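Local coordinates for protein L-threonine dehydrogenase (Flavobacterium frigidimaris, PDB 2YY7) that probably oxidises L-threonine with NAD as cofactor, as an L-threonine dehydrogenase of the NAD-dependent epimerase/dehydratase family, at residues Val64-Met75 against Lys109-Ser117. Sequence-based numbering, arbitrary orientation.
Sequences VEVHKITDIYLM and KIKKIFWPS. With NAD (nicotinamide-adenine-dinucleotide), chain E.
Two neighbouring strands in the sheet of a Rossmann-type NAD-binding domain meet here, strand 71-74 pairing in parallel with strand 112-118. The pairing starts at T70, whose carbonyl O accepts two backbone donors, K111 N (2.7 Å) and K112 N (3.0 Å). I72 then bonds both ways, its N to K112 O and its O to F114 N, before L74 N reaches F114 O.

On the face carrying D71 and Y73, D71 OD1 lies alongside K112 CD. Polar ends suit this start of the strands: D71 OD1 and K112 NZ, 4.5 Å apart and beyond a salt bridge, are linked by a water that donates to OD1 and accepts from NZ, which also bonds M227 O. T70 OG1 meets D71 OD2 from 46° above the carboxylate plane. An alanine in place of D71 would probably leave T70 OG1 and the water without this acceptor and K112 without its nearby countercharge. Further along, Y73 CD1 packs on F114 CB at 3.6 Å, the rings oblique.

Helices 80-85 and 87-106 lie in the right-handed crossover between the strands. Branched apolar residues suit the buried face of I72 and I113, which helix 87-106 covers: I72 CD1 meets I110 CD1 at 3.9 Å, and V64, from the end of helix 57-66, sets CG1 3.7 Å from I110 CG2. At the carboxyl ends, where Rossmann folds bind the dinucleotide, the M75 chain, bent at chi2 and chi3 (-55° and -84°), brings SD to the F114 ring edge, 4.0 Å from CE2, a Met-aromatic contact, while M75 O and P116 CG border the nicotinamide ribose of NAD.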
ATOM      1  N   VAL A  64     -18.910 -11.198  18.101  1.00 13.32           N
ATOM      2  CA  VAL A  64     -19.302  -9.824  18.387  1.00 13.75           C
ATOM      3  C   VAL A  64     -20.735  -9.814  18.899  1.00 15.02           C
ATOM      4  O   VAL A  64     -21.065  -9.077  19.827  1.00 14.64           O
ATOM      5  CB  VAL A  64     -19.234  -8.934  17.122  1.00 12.84           C
ATOM      6  CG1 VAL A  64     -19.978  -7.620  17.366  1.00 14.14           C
ATOM      7  CG2 VAL A  64     -17.776  -8.648  16.761  1.00 11.26           C
ATOM      8  N   GLU A  65     -21.579 -10.641  18.290  1.00 15.88           N
ATOM      9  CA  GLU A  65     -22.982 -10.719  18.672  1.00 18.46           C
ATOM     10  C   GLU A  65     -23.227 -11.446  20.003  1.00 17.41           C
ATOM     11  O   GLU A  65     -23.955 -10.941  20.861  1.00 16.58           O
ATOM     12  CB  GLU A  65     -23.781 -11.387  17.545  1.00 19.98           C
ATOM     13  CG  GLU A  65     -25.279 -11.117  17.578  1.00 28.18           C
ATOM     14  CD  GLU A  65     -25.974 -11.790  18.745  1.00 39.32           C
ATOM     15  OE1 GLU A  65     -25.858 -13.031  18.869  1.00 44.02           O
ATOM     16  OE2 GLU A  65     -26.639 -11.081  19.531  1.00 41.20           O
ATOM     17  N   VAL A  66     -22.619 -12.619  20.189  1.00 17.09           N
ATOM     18  CA  VAL A  66     -22.822 -13.370  21.427  1.00 17.01           C
ATOM     19  C   VAL A  66     -22.132 -12.779  22.651  1.00 16.03           C
ATOM     20  O   VAL A  66     -22.509 -13.089  23.783  1.00 15.53           O
ATOM     21  CB  VAL A  66     -22.400 -14.854  21.284  1.00 17.87           C
ATOM     22  CG1 VAL A  66     -23.318 -15.553  20.298  1.00 18.93           C
ATOM     23  CG2 VAL A  66     -20.954 -14.962  20.850  1.00 17.24           C
ATOM     24  N   HIS A  67     -21.123 -11.940  22.433  1.00 13.97           N
ATOM     25  CA  HIS A  67     -20.430 -11.297  23.544  1.00 13.95           C
ATOM     26  C   HIS A  67     -20.676  -9.792  23.547  1.00 13.01           C
ATOM     27  O   HIS A  67     -20.033  -9.050  24.288  1.00 13.44           O
ATOM     28  CB  HIS A  67     -18.927 -11.599  23.494  1.00 13.71           C
ATOM     29  CG  HIS A  67     -18.587 -12.995  23.919  1.00 14.33           C
ATOM     30  ND1 HIS A  67     -18.691 -13.419  25.225  1.00 11.77           N
ATOM     31  CD2 HIS A  67     -18.181 -14.073  23.205  1.00 12.76           C
ATOM     32  CE1 HIS A  67     -18.364 -14.698  25.299  1.00 14.71           C
ATOM     33  NE2 HIS A  67     -18.052 -15.118  24.087  1.00 14.05           N
ATOM     34  N   LYS A  68     -21.618  -9.355  22.714  1.00 12.89           N
ATOM     35  CA  LYS A  68     -21.996  -7.943  22.618  1.00 12.09           C
ATOM     36  C   LYS A  68     -20.768  -7.036  22.676  1.00 11.43           C
ATOM     37  O   LYS A  68     -20.676  -6.144  23.522  1.00 10.33           O
ATOM     38  CB  LYS A  68     -22.954  -7.592  23.759  1.00 11.62           C
ATOM     39  CG  LYS A  68     -24.140  -8.547  23.888  1.00 11.00           C
ATOM     40  CD  LYS A  68     -25.053  -8.492  22.665  1.00 10.57           C
ATOM     41  CE  LYS A  68     -26.193  -9.503  22.784  1.00 13.87           C
ATOM     42  NZ  LYS A  68     -27.138  -9.430  21.634  1.00 14.81           N
ATOM     43  N   ILE A  69     -19.845  -7.265  21.750  1.00 11.20           N
ATOM     44  CA  ILE A  69     -18.590  -6.522  21.678  1.00 10.86           C
ATOM     45  C   ILE A  69     -18.709  -5.081  21.203  1.00 11.49           C
ATOM     46  O   ILE A  69     -19.455  -4.785  20.269  1.00 12.03           O
ATOM     47  CB  ILE A  69     -17.592  -7.247  20.743  1.00 10.38           C
ATOM     48  CG1 ILE A  69     -17.312  -8.659  21.277  1.00  9.45           C
ATOM     49  CG2 ILE A  69     -16.301  -6.429  20.603  1.00  8.44           C
ATOM     50  CD1 ILE A  69     -16.725  -8.684  22.670  1.00 10.02           C
ATOM     51  N   THR A  70     -17.955  -4.190  21.845  1.00 11.93           N
ATOM     52  CA  THR A  70     -17.939  -2.783  21.465  1.00 11.90           C
ATOM     53  C   THR A  70     -16.557  -2.411  20.915  1.00 11.85           C
ATOM     54  O   THR A  70     -16.451  -1.577  20.021  1.00 12.13           O
ATOM     55  CB  THR A  70     -18.269  -1.852  22.661  1.00 12.93           C
ATOM     56  OG1 THR A  70     -17.260  -1.979  23.669  1.00 14.87           O
ATOM     57  CG2 THR A  70     -19.624  -2.210  23.257  1.00 12.57           C
ATOM     58  N   ASP A  71     -15.509  -3.042  21.443  1.00 11.01           N
ATOM     59  CA  ASP A  71     -14.136  -2.773  21.010  1.00 11.04           C
ATOM     60  C   ASP A  71     -13.405  -4.031  20.524  1.00 10.76           C
ATOM     61  O   ASP A  71     -13.485  -5.089  21.147  1.00 11.67           O
ATOM     62  CB  ASP A  71     -13.298  -2.185  22.154  1.00 11.01           C
ATOM     63  CG  ASP A  71     -13.821  -0.854  22.662  1.00 13.18           C
ATOM     64  OD1 ASP A  71     -12.998  -0.099  23.226  1.00 11.57           O
ATOM     65  OD2 ASP A  71     -15.029  -0.565  22.522  1.00 11.11           O
ATOM     66  N   ILE A  72     -12.673  -3.907  19.424  1.00 10.21           N
ATOM     67  CA  ILE A  72     -11.908  -5.034  18.908  1.00  9.63           C
ATOM     68  C   ILE A  72     -10.439  -4.666  18.746  1.00 10.29           C
ATOM     69  O   ILE A  72     -10.107  -3.636  18.153  1.00  9.22           O
ATOM     70  CB  ILE A  72     -12.433  -5.530  17.534  1.00  9.84           C
ATOM     71  CG1 ILE A  72     -13.778  -6.238  17.708  1.00  7.39           C
ATOM     72  CG2 ILE A  72     -11.412  -6.494  16.896  1.00 10.10           C
ATOM     73  CD1 ILE A  72     -14.295  -6.896  16.445  1.00 10.57           C
ATOM     74  N   TYR A  73      -9.571  -5.501  19.312  1.00  9.24           N
ATOM     75  CA  TYR A  73      -8.129  -5.333  19.190  1.00  9.39           C
ATOM     76  C   TYR A  73      -7.713  -6.495  18.282  1.00  8.78           C
ATOM     77  O   TYR A  73      -7.661  -7.647  18.725  1.00 10.04           O
ATOM     78  CB  TYR A  73      -7.432  -5.464  20.552  1.00  8.15           C
ATOM     79  CG  TYR A  73      -7.699  -4.326  21.516  1.00  9.86           C
ATOM     80  CD1 TYR A  73      -6.681  -3.436  21.878  1.00 10.57           C
ATOM     81  CD2 TYR A  73      -8.961  -4.149  22.083  1.00  9.89           C
ATOM     82  CE1 TYR A  73      -6.916  -2.398  22.788  1.00 12.68           C
ATOM     83  CE2 TYR A  73      -9.210  -3.113  22.992  1.00  8.44           C
ATOM     84  CZ  TYR A  73      -8.184  -2.243  23.341  1.00 10.60           C
ATOM     85  OH  TYR A  73      -8.428  -1.225  24.236  1.00 10.11           O
ATOM     86  N   LEU A  74      -7.452  -6.194  17.012  1.00  9.21           N
ATOM     87  CA  LEU A  74      -7.053  -7.206  16.029  1.00  9.18           C
ATOM     88  C   LEU A  74      -5.537  -7.375  16.014  1.00  9.48           C
ATOM     89  O   LEU A  74      -4.814  -6.610  15.368  1.00 10.05           O
ATOM     90  CB  LEU A  74      -7.541  -6.799  14.638  1.00  8.92           C
ATOM     91  CG  LEU A  74      -7.110  -7.643  13.431  1.00  9.14           C
ATOM     92  CD1 LEU A  74      -7.599  -9.073  13.581  1.00  6.12           C
ATOM     93  CD2 LEU A  74      -7.677  -7.024  12.167  1.00  7.96           C
ATOM     94  N   MET A  75      -5.064  -8.392  16.719  1.00  9.18           N
ATOM     95  CA  MET A  75      -3.638  -8.650  16.824  1.00  9.69           C
ATOM     96  C   MET A  75      -3.152  -9.763  15.911  1.00  9.93           C
ATOM     97  O   MET A  75      -1.952  -9.915  15.714  1.00 11.20           O
ATOM     98  CB  MET A  75      -3.288  -8.998  18.272  1.00  8.50           C
ATOM     99  CG  MET A  75      -3.893  -8.043  19.289  1.00 10.11           C
ATOM    100  SD  MET A  75      -3.451  -6.315  18.973  1.00 10.78           S
ATOM    101  CE  MET A  75      -1.858  -6.223  19.790  1.00 11.35           C
ATOM    102  N   LYS A 109     -21.616  -2.548  14.015  1.00 17.42           N
ATOM    103  CA  LYS A 109     -21.746  -3.701  14.900  1.00 16.58           C
ATOM    104  C   LYS A 109     -20.766  -3.611  16.071  1.00 15.71           C
ATOM    105  O   LYS A 109     -20.906  -4.322  17.065  1.00 15.25           O
ATOM    106  CB  LYS A 109     -21.544  -4.991  14.103  1.00 17.82           C
ATOM    107  CG  LYS A 109     -22.771  -5.347  13.272  1.00 20.18           C
ATOM    108  CD  LYS A 109     -22.439  -6.293  12.142  1.00 26.20           C
ATOM    109  CE  LYS A 109     -23.677  -6.574  11.297  1.00 29.72           C
ATOM    110  NZ  LYS A 109     -23.325  -7.223  10.000  1.00 34.40           N
ATOM    111  N   ILE A 110     -19.768  -2.739  15.935  1.00 14.70           N
ATOM    112  CA  ILE A 110     -18.786  -2.496  16.990  1.00 13.27           C
ATOM    113  C   ILE A 110     -18.545  -0.988  16.984  1.00 13.46           C
ATOM    114  O   ILE A 110     -18.893  -0.305  16.022  1.00 12.03           O
ATOM    115  CB  ILE A 110     -17.442  -3.247  16.761  1.00 13.70           C
ATOM    116  CG1 ILE A 110     -16.759  -2.745  15.492  1.00 12.78           C
ATOM    117  CG2 ILE A 110     -17.689  -4.758  16.676  1.00 12.93           C
ATOM    118  CD1 ILE A 110     -15.377  -3.335  15.286  1.00 14.58           C
ATOM    119  N   LYS A 111     -17.952  -0.465  18.051  1.00 13.20           N
ATOM    120  CA  LYS A 111     -17.725   0.971  18.152  1.00 14.29           C
ATOM    121  C   LYS A 111     -16.301   1.455  17.906  1.00 12.43           C
ATOM    122  O   LYS A 111     -16.097   2.512  17.311  1.00 12.06           O
ATOM    123  CB  LYS A 111     -18.159   1.470  19.540  1.00 14.02           C
ATOM    124  CG  LYS A 111     -19.617   1.226  19.891  1.00 17.18           C
ATOM    125  CD  LYS A 111     -19.953   1.832  21.250  1.00 18.07           C
ATOM    126  CE  LYS A 111     -21.416   1.624  21.605  1.00 26.14           C
ATOM    127  NZ  LYS A 111     -21.772   2.233  22.923  1.00 28.39           N
ATOM    128  N   LYS A 112     -15.319   0.693  18.373  1.00 10.93           N
ATOM    129  CA  LYS A 112     -13.931   1.109  18.248  1.00 10.07           C
ATOM    130  C   LYS A 112     -13.005  -0.036  17.843  1.00 10.87           C
ATOM    131  O   LYS A 112     -13.264  -1.203  18.142  1.00 10.78           O
ATOM    132  CB  LYS A 112     -13.478   1.700  19.591  1.00 10.50           C
ATOM    133  CG  LYS A 112     -12.131   2.416  19.593  1.00 11.92           C
ATOM    134  CD  LYS A 112     -11.767   2.903  21.006  1.00 10.72           C
ATOM    135  CE  LYS A 112     -12.780   3.913  21.543  1.00 14.84           C
ATOM    136  NZ  LYS A 112     -12.430   4.400  22.920  1.00 13.45           N
ATOM    137  N   ILE A 113     -11.915   0.314  17.173  1.00 10.62           N
ATOM    138  CA  ILE A 113     -10.951  -0.675  16.726  1.00  9.38           C
ATOM    139  C   ILE A 113      -9.521  -0.259  17.003  1.00  9.52           C
ATOM    140  O   ILE A 113      -9.162   0.917  16.866  1.00  9.16           O
ATOM    141  CB  ILE A 113     -11.032  -0.902  15.192  1.00  9.47           C
ATOM    142  CG1 ILE A 113     -12.375  -1.516  14.808  1.00  8.26           C
ATOM    143  CG2 ILE A 113      -9.881  -1.802  14.736  1.00  9.54           C
ATOM    144  CD1 ILE A 113     -12.609  -1.546  13.311  1.00  8.20           C
ATOM    145  N   PHE A 114      -8.713  -1.227  17.419  1.00  7.57           N
ATOM    146  CA  PHE A 114      -7.292  -0.995  17.581  1.00  8.42           C
ATOM    147  C   PHE A 114      -6.663  -2.011  16.640  1.00  8.55           C
ATOM    148  O   PHE A 114      -6.986  -3.202  16.692  1.00  6.64           O
ATOM    149  CB  PHE A 114      -6.749  -1.280  18.982  1.00  8.28           C
ATOM    150  CG  PHE A 114      -5.236  -1.211  19.040  1.00  8.79           C
ATOM    151  CD1 PHE A 114      -4.583   0.024  19.011  1.00  7.68           C
ATOM    152  CD2 PHE A 114      -4.467  -2.375  18.992  1.00 10.08           C
ATOM    153  CE1 PHE A 114      -3.193   0.105  18.926  1.00  7.79           C
ATOM    154  CE2 PHE A 114      -3.069  -2.311  18.907  1.00  9.87           C
ATOM    155  CZ  PHE A 114      -2.431  -1.066  18.871  1.00 10.96           C
ATOM    156  N   TRP A 115      -5.786  -1.534  15.773  1.00  8.59           N
ATOM    157  CA  TRP A 115      -5.092  -2.395  14.832  1.00  8.89           C
ATOM    158  C   TRP A 115      -3.666  -1.867  14.774  1.00  9.14           C
ATOM    159  O   TRP A 115      -3.440  -0.714  14.424  1.00  9.67           O
ATOM    160  CB  TRP A 115      -5.735  -2.320  13.450  1.00  7.98           C
ATOM    161  CG  TRP A 115      -4.930  -3.042  12.412  1.00  8.27           C
ATOM    162  CD1 TRP A 115      -4.840  -4.393  12.228  1.00  8.54           C
ATOM    163  CD2 TRP A 115      -4.028  -2.448  11.475  1.00  8.03           C
ATOM    164  NE1 TRP A 115      -3.935  -4.677  11.235  1.00  6.02           N
ATOM    165  CE2 TRP A 115      -3.421  -3.499  10.756  1.00  5.55           C
ATOM    166  CE3 TRP A 115      -3.670  -1.126  11.177  1.00 10.52           C
ATOM    167  CZ2 TRP A 115      -2.473  -3.269   9.752  1.00  7.98           C
ATOM    168  CZ3 TRP A 115      -2.725  -0.897  10.178  1.00  9.14           C
ATOM    169  CH2 TRP A 115      -2.141  -1.965   9.477  1.00  8.25           C
ATOM    170  N   PRO A 116      -2.684  -2.703  15.129  1.00 10.10           N
ATOM    171  CA  PRO A 116      -1.306  -2.225  15.096  1.00 10.13           C
ATOM    172  C   PRO A 116      -0.607  -2.364  13.754  1.00 10.86           C
ATOM    173  O   PRO A 116      -0.781  -3.356  13.037  1.00 10.91           O
ATOM    174  CB  PRO A 116      -0.640  -3.071  16.163  1.00  9.95           C
ATOM    175  CG  PRO A 116      -1.292  -4.424  15.921  1.00 10.58           C
ATOM    176  CD  PRO A 116      -2.762  -4.052  15.729  1.00  9.14           C
ATOM    177  N   SER A 117       0.171  -1.342  13.419  1.00 10.73           N
ATOM    178  CA  SER A 117       0.964  -1.349  12.203  1.00 10.23           C
ATOM    179  C   SER A 117       2.343  -1.722  12.726  1.00 10.16           C
ATOM    180  O   SER A 117       2.458  -2.297  13.816  1.00  9.51           O
ATOM    181  CB  SER A 117       1.003   0.040  11.565  1.00 10.34           C
ATOM    182  OG  SER A 117       1.771   0.030  10.371  1.00 10.64           O
TER
HETATM  183  PA  NAD E3001       2.302 -13.323  17.476  1.00  9.94           P
HETATM  184  O1A NAD E3001       3.107 -13.585  18.701  1.00 10.01           O
HETATM  185  O2A NAD E3001       2.755 -14.030  16.250  1.00 10.53           O
HETATM  186  O5B NAD E3001       0.758 -13.521  17.762  1.00  8.58           O
HETATM  187  C5B NAD E3001      -0.163 -13.695  16.724  1.00  3.91           C
HETATM  188  C4B NAD E3001      -1.351 -14.470  17.238  1.00  5.99           C
HETATM  189  O4B NAD E3001      -2.346 -14.466  16.213  1.00  7.54           O
HETATM  190  C3B NAD E3001      -0.988 -15.939  17.562  1.00  7.81           C
HETATM  191  O3B NAD E3001      -1.395 -16.304  18.892  1.00  8.85           O
HETATM  192  C2B NAD E3001      -1.692 -16.722  16.447  1.00  7.51           C
HETATM  193  O2B NAD E3001      -2.106 -18.012  16.865  1.00  8.79           O
HETATM  194  C1B NAD E3001      -2.866 -15.790  16.112  1.00  8.55           C
HETATM  195  N9A NAD E3001      -3.457 -16.068  14.795  1.00  8.89           N
HETATM  196  C8A NAD E3001      -2.760 -16.340  13.617  1.00 10.09           C
HETATM  197  N7A NAD E3001      -3.658 -16.561  12.647  1.00  8.19           N
HETATM  198  C5A NAD E3001      -4.887 -16.411  13.188  1.00  9.44           C
HETATM  199  C6A NAD E3001      -6.153 -16.562  12.644  1.00  8.67           C
HETATM  200  N6A NAD E3001      -6.302 -16.975  11.403  1.00  7.69           N
HETATM  201  N1A NAD E3001      -7.250 -16.378  13.444  1.00  8.28           N
HETATM  202  C2A NAD E3001      -7.112 -16.041  14.782  1.00  9.67           C
HETATM  203  N3A NAD E3001      -5.860 -15.915  15.351  1.00  8.46           N
HETATM  204  C4A NAD E3001      -4.770 -16.111  14.539  1.00  7.80           C
HETATM  205  O3  NAD E3001       2.402 -11.764  17.104  1.00  9.50           O
HETATM  206  PN  NAD E3001       2.544 -10.479  18.085  1.00  9.35           P
HETATM  207  O1N NAD E3001       1.647 -10.576  19.284  1.00  7.46           O
HETATM  208  O2N NAD E3001       4.004 -10.210  18.190  1.00 14.18           O
HETATM  209  O5D NAD E3001       1.952  -9.308  17.129  1.00  8.59           O
HETATM  210  C5D NAD E3001       0.569  -8.931  17.198  1.00  7.19           C
HETATM  211  C4D NAD E3001       0.335  -7.731  16.240  1.00  6.92           C
HETATM  212  O4D NAD E3001       1.265  -6.700  16.521  1.00  6.26           O
HETATM  213  C3D NAD E3001       0.561  -8.071  14.764  1.00  9.06           C
HETATM  214  O3D NAD E3001      -0.340  -7.296  13.978  1.00 10.26           O
HETATM  215  C2D NAD E3001       1.955  -7.561  14.491  1.00  9.11           C
HETATM  216  O2D NAD E3001       2.100  -7.368  13.103  1.00 10.15           O
HETATM  217  C1D NAD E3001       2.009  -6.297  15.350  1.00  6.43           C
HETATM  218  N1N NAD E3001       3.416  -5.937  15.640  1.00  6.65           N
HETATM  219  C2N NAD E3001       4.170  -6.733  16.479  1.00  5.39           C
HETATM  220  C3N NAD E3001       5.491  -6.387  16.744  1.00  7.35           C
HETATM  221  C7N NAD E3001       6.301  -7.166  17.744  1.00  7.03           C
HETATM  222  O7N NAD E3001       7.623  -6.774  17.867  1.00  9.20           O
HETATM  223  N7N NAD E3001       5.794  -8.203  18.434  1.00 11.22           N
HETATM  224  C4N NAD E3001       6.060  -5.248  16.143  1.00  5.97           C
HETATM  225  C5N NAD E3001       5.275  -4.438  15.317  1.00  4.61           C
HETATM  226  C6N NAD E3001       3.967  -4.793  15.051  1.00  2.20           C
HETATM  227  O   HOH W   1     -13.029   2.188  24.522  1.00 19.55           O